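PDB 6B1Z: glutamate--tRNA ligase from Elizabethkingia anophelis, which catalyses the ATP-dependent attachment of glutamate to its cognate tRNA, as a class I aminoacyl-tRNA synthetase. Local coordinates for residues Asn182-Gly187 with Glu252-Ser257. Residues are numbered along the deposited sequence; the frame is centred on the assembly and turned at random.
Sequences NDIIRG and EFAHLS. With EDO (1,2-ethanediol), chain R.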
loop_
_atom_site.group_PDB
_atom_site.type_symbol
_atom_site.label_atom_id
_atom_site.label_comp_id
_atom_site.label_asym_id
_atom_site.label_seq_id
_atom_site.Cartn_x
_atom_site.Cartn_y
_atom_site.Cartn_z
ATOM N N ASN A 182 -8.547 0.563 27.022
ATOM C CA ASN A 182 -8.138 -0.814 26.769
ATOM C C ASN A 182 -8.160 -1.019 25.265
ATOM O O ASN A 182 -9.237 -1.031 24.660
ATOM C CB ASN A 182 -9.076 -1.800 27.471
ATOM C CG ASN A 182 -8.552 -3.219 27.468
ATOM O OD1 ASN A 182 -7.547 -3.519 26.840
ATOM N ND2 ASN A 182 -9.230 -4.102 28.193
ATOM N N ASP A 183 -6.983 -1.180 24.671
ATOM C CA ASP A 183 -6.844 -1.365 23.230
ATOM C C ASP A 183 -6.430 -2.802 22.934
ATOM O O ASP A 183 -5.614 -3.379 23.651
ATOM C CB ASP A 183 -5.791 -0.401 22.668
ATOM C CG ASP A 183 -5.764 -0.402 21.148
ATOM O OD1 ASP A 183 -4.873 -1.065 20.562
ATOM O OD2 ASP A 183 -6.679 0.221 20.580
ATOM N N ILE A 184 -6.968 -3.364 21.842
ATOM C CA ILE A 184 -6.654 -4.747 21.491
ATOM C C ILE A 184 -5.165 -4.918 21.201
ATOM O O ILE A 184 -4.562 -5.927 21.583
ATOM C CB ILE A 184 -7.526 -5.204 20.302
ATOM C CG1 ILE A 184 -8.977 -5.393 20.752
ATOM C CG2 ILE A 184 -6.974 -6.502 19.684
ATOM C CD1 ILE A 184 -9.962 -5.546 19.566
ATOM N N ILE A 185 -4.549 -3.947 20.525
ATOM C CA ILE A 185 -3.120 -4.024 20.208
ATOM C C ILE A 185 -2.265 -3.506 21.355
ATOM O O ILE A 185 -1.278 -4.140 21.752
ATOM C CB ILE A 185 -2.804 -3.229 18.922
ATOM C CG1 ILE A 185 -3.716 -3.628 17.757
ATOM C CG2 ILE A 185 -1.318 -3.391 18.560
ATOM C CD1 ILE A 185 -3.396 -4.947 17.164
ATOM N N ARG A 186 -2.610 -2.326 21.864
ATOM C CA ARG A 186 -1.722 -1.598 22.760
ATOM C C ARG A 186 -1.940 -1.923 24.230
ATOM O O ARG A 186 -1.112 -1.521 25.059
ATOM C CB ARG A 186 -1.881 -0.091 22.537
ATOM C CG ARG A 186 -1.449 0.376 21.134
ATOM C CD ARG A 186 0.058 0.293 20.950
ATOM N NE ARG A 186 0.760 1.318 21.719
ATOM C CZ ARG A 186 1.205 2.459 21.206
ATOM N NH1 ARG A 186 1.038 2.713 19.912
ATOM N NH2 ARG A 186 1.830 3.338 21.983
ATOM N N GLY A 187 -3.010 -2.637 24.574
ATOM C CA GLY A 187 -3.264 -2.998 25.966
ATOM C C GLY A 187 -3.940 -1.889 26.758
ATOM O O GLY A 187 -4.563 -0.967 26.220
ATOM N N GLU A 252 -15.029 -1.940 20.380
ATOM C CA GLU A 252 -13.637 -2.227 20.720
ATOM C C GLU A 252 -12.716 -1.517 19.736
ATOM O O GLU A 252 -13.097 -1.248 18.595
ATOM C CB GLU A 252 -13.362 -3.730 20.689
ATOM C CG GLU A 252 -14.161 -4.503 21.736
ATOM C CD GLU A 252 -13.783 -5.956 21.786
ATOM O OE1 GLU A 252 -12.601 -6.250 22.068
ATOM O OE2 GLU A 252 -14.663 -6.802 21.528
ATOM N N PHE A 253 -11.498 -1.219 20.185
ATOM C CA PHE A 253 -10.502 -0.529 19.369
ATOM C C PHE A 253 -9.234 -1.355 19.248
ATOM O O PHE A 253 -8.860 -2.088 20.167
ATOM C CB PHE A 253 -10.127 0.846 19.964
ATOM C CG PHE A 253 -11.247 1.833 19.957
ATOM C CD1 PHE A 253 -12.180 1.834 20.986
ATOM C CD2 PHE A 253 -11.368 2.756 18.935
ATOM C CE1 PHE A 253 -13.231 2.735 20.981
ATOM C CE2 PHE A 253 -12.417 3.663 18.924
ATOM C CZ PHE A 253 -13.344 3.651 19.956
ATOM N N ALA A 254 -8.574 -1.223 18.092
ATOM C CA ALA A 254 -7.247 -1.792 17.857
ATOM C C ALA A 254 -6.437 -0.772 17.075
ATOM O O ALA A 254 -6.817 -0.419 15.955
ATOM C CB ALA A 254 -7.338 -3.112 17.082
ATOM N N HIS A 255 -5.330 -0.304 17.648
ATOM C CA HIS A 255 -4.519 0.743 17.035
ATOM C C HIS A 255 -3.221 0.144 16.513
ATOM O O HIS A 255 -2.417 -0.393 17.286
ATOM C CB HIS A 255 -4.254 1.875 18.024
ATOM C CG HIS A 255 -5.439 2.766 18.217
ATOM N ND1 HIS A 255 -6.467 2.458 19.088
ATOM C CD2 HIS A 255 -5.770 3.950 17.647
ATOM C CE1 HIS A 255 -7.377 3.419 19.045
ATOM N NE2 HIS A 255 -6.980 4.334 18.174
ATOM N N LEU A 256 -3.026 0.242 15.200
ATOM C CA LEU A 256 -1.875 -0.332 14.518
ATOM C C LEU A 256 -0.707 0.649 14.502
ATOM O O LEU A 256 -0.861 1.809 14.108
ATOM C CB LEU A 256 -2.276 -0.706 13.090
ATOM C CG LEU A 256 -3.510 -1.608 12.984
ATOM C CD1 LEU A 256 -4.002 -1.668 11.535
ATOM C CD2 LEU A 256 -3.179 -3.018 13.485
ATOM N N SER A 257 0.462 0.179 14.912
ATOM C CA SER A 257 1.634 1.045 14.965
ATOM C C SER A 257 2.086 1.420 13.557
ATOM O O SER A 257 1.983 0.623 12.622
ATOM C CB SER A 257 2.762 0.349 15.731
ATOM O OG SER A 257 2.342 0.099 17.072
HETATM C C1 EDO R . 0.883 -2.925 13.789
HETATM O O1 EDO R . 0.788 -2.593 15.186
HETATM C C2 EDO R . 2.111 -3.803 13.581
HETATM O O2 EDO R . 3.273 -2.995 13.819
HETATM O O HOH W 1 -11.110 -1.892 23.033
HETATM O O HOH W 2 -0.087 1.134 17.973
#
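Asp183, the last residue of strand 178-183, sits at the tip of the beta hairpin formed with strand 187-192 and docks it on strand 252-256 through His255. Its CG stands anti to the backbone N (chi1 -171°). Both carboxylate oxygens meet the histidine: OD1 accepts from His255 N at 3.0 Å through its syn lone pair, while His255 ND1 gives OD2 a nearly straight bond of 2.7 Å, lying in the imidazole plane but coming from above the carboxylate plane. OD1 also shapes its own turn: Arg186 N reaches its anti lone pair at 2.9 Å and Ile185 N approaches from above the plane, so three N-H groups grip one buried oxygen. Aspartate suits the place because its short side chain can bond the amides two and three residues on and still reach across. The charge would be expected to keep ND1 protonated; NE2 makes a weak hydrogen bond with Arg228 NH2.

Next to the carboxylate, Ile184 N donates to Phe253 O at 2.8 Å, and water 1 links Asn182 O to Phe253 N. Ile184 O, in the turn, is a ligand of a magnesium ion. On the apolar side, Ala254 CB is small enough to let Ile184 CB settle against it, with Ile185 CG1 3.7 Å from the same Ala254 CB. Separately, Ile185 CB lies 3.3 Å from His255 O. That carbonyl also accepts from water 2, which is held by Arg186 NH1 (2.7 Å) and donates to Ser257 OG; the arginine itself forms a salt bridge with Glu230, and Ser257 OG bonds Lys341 O. In this class I catalytic domain the hairpin tip carries an Asx turn, and the same aspartate reaches strand 252-256 through a His-carboxylate hydrogen bond.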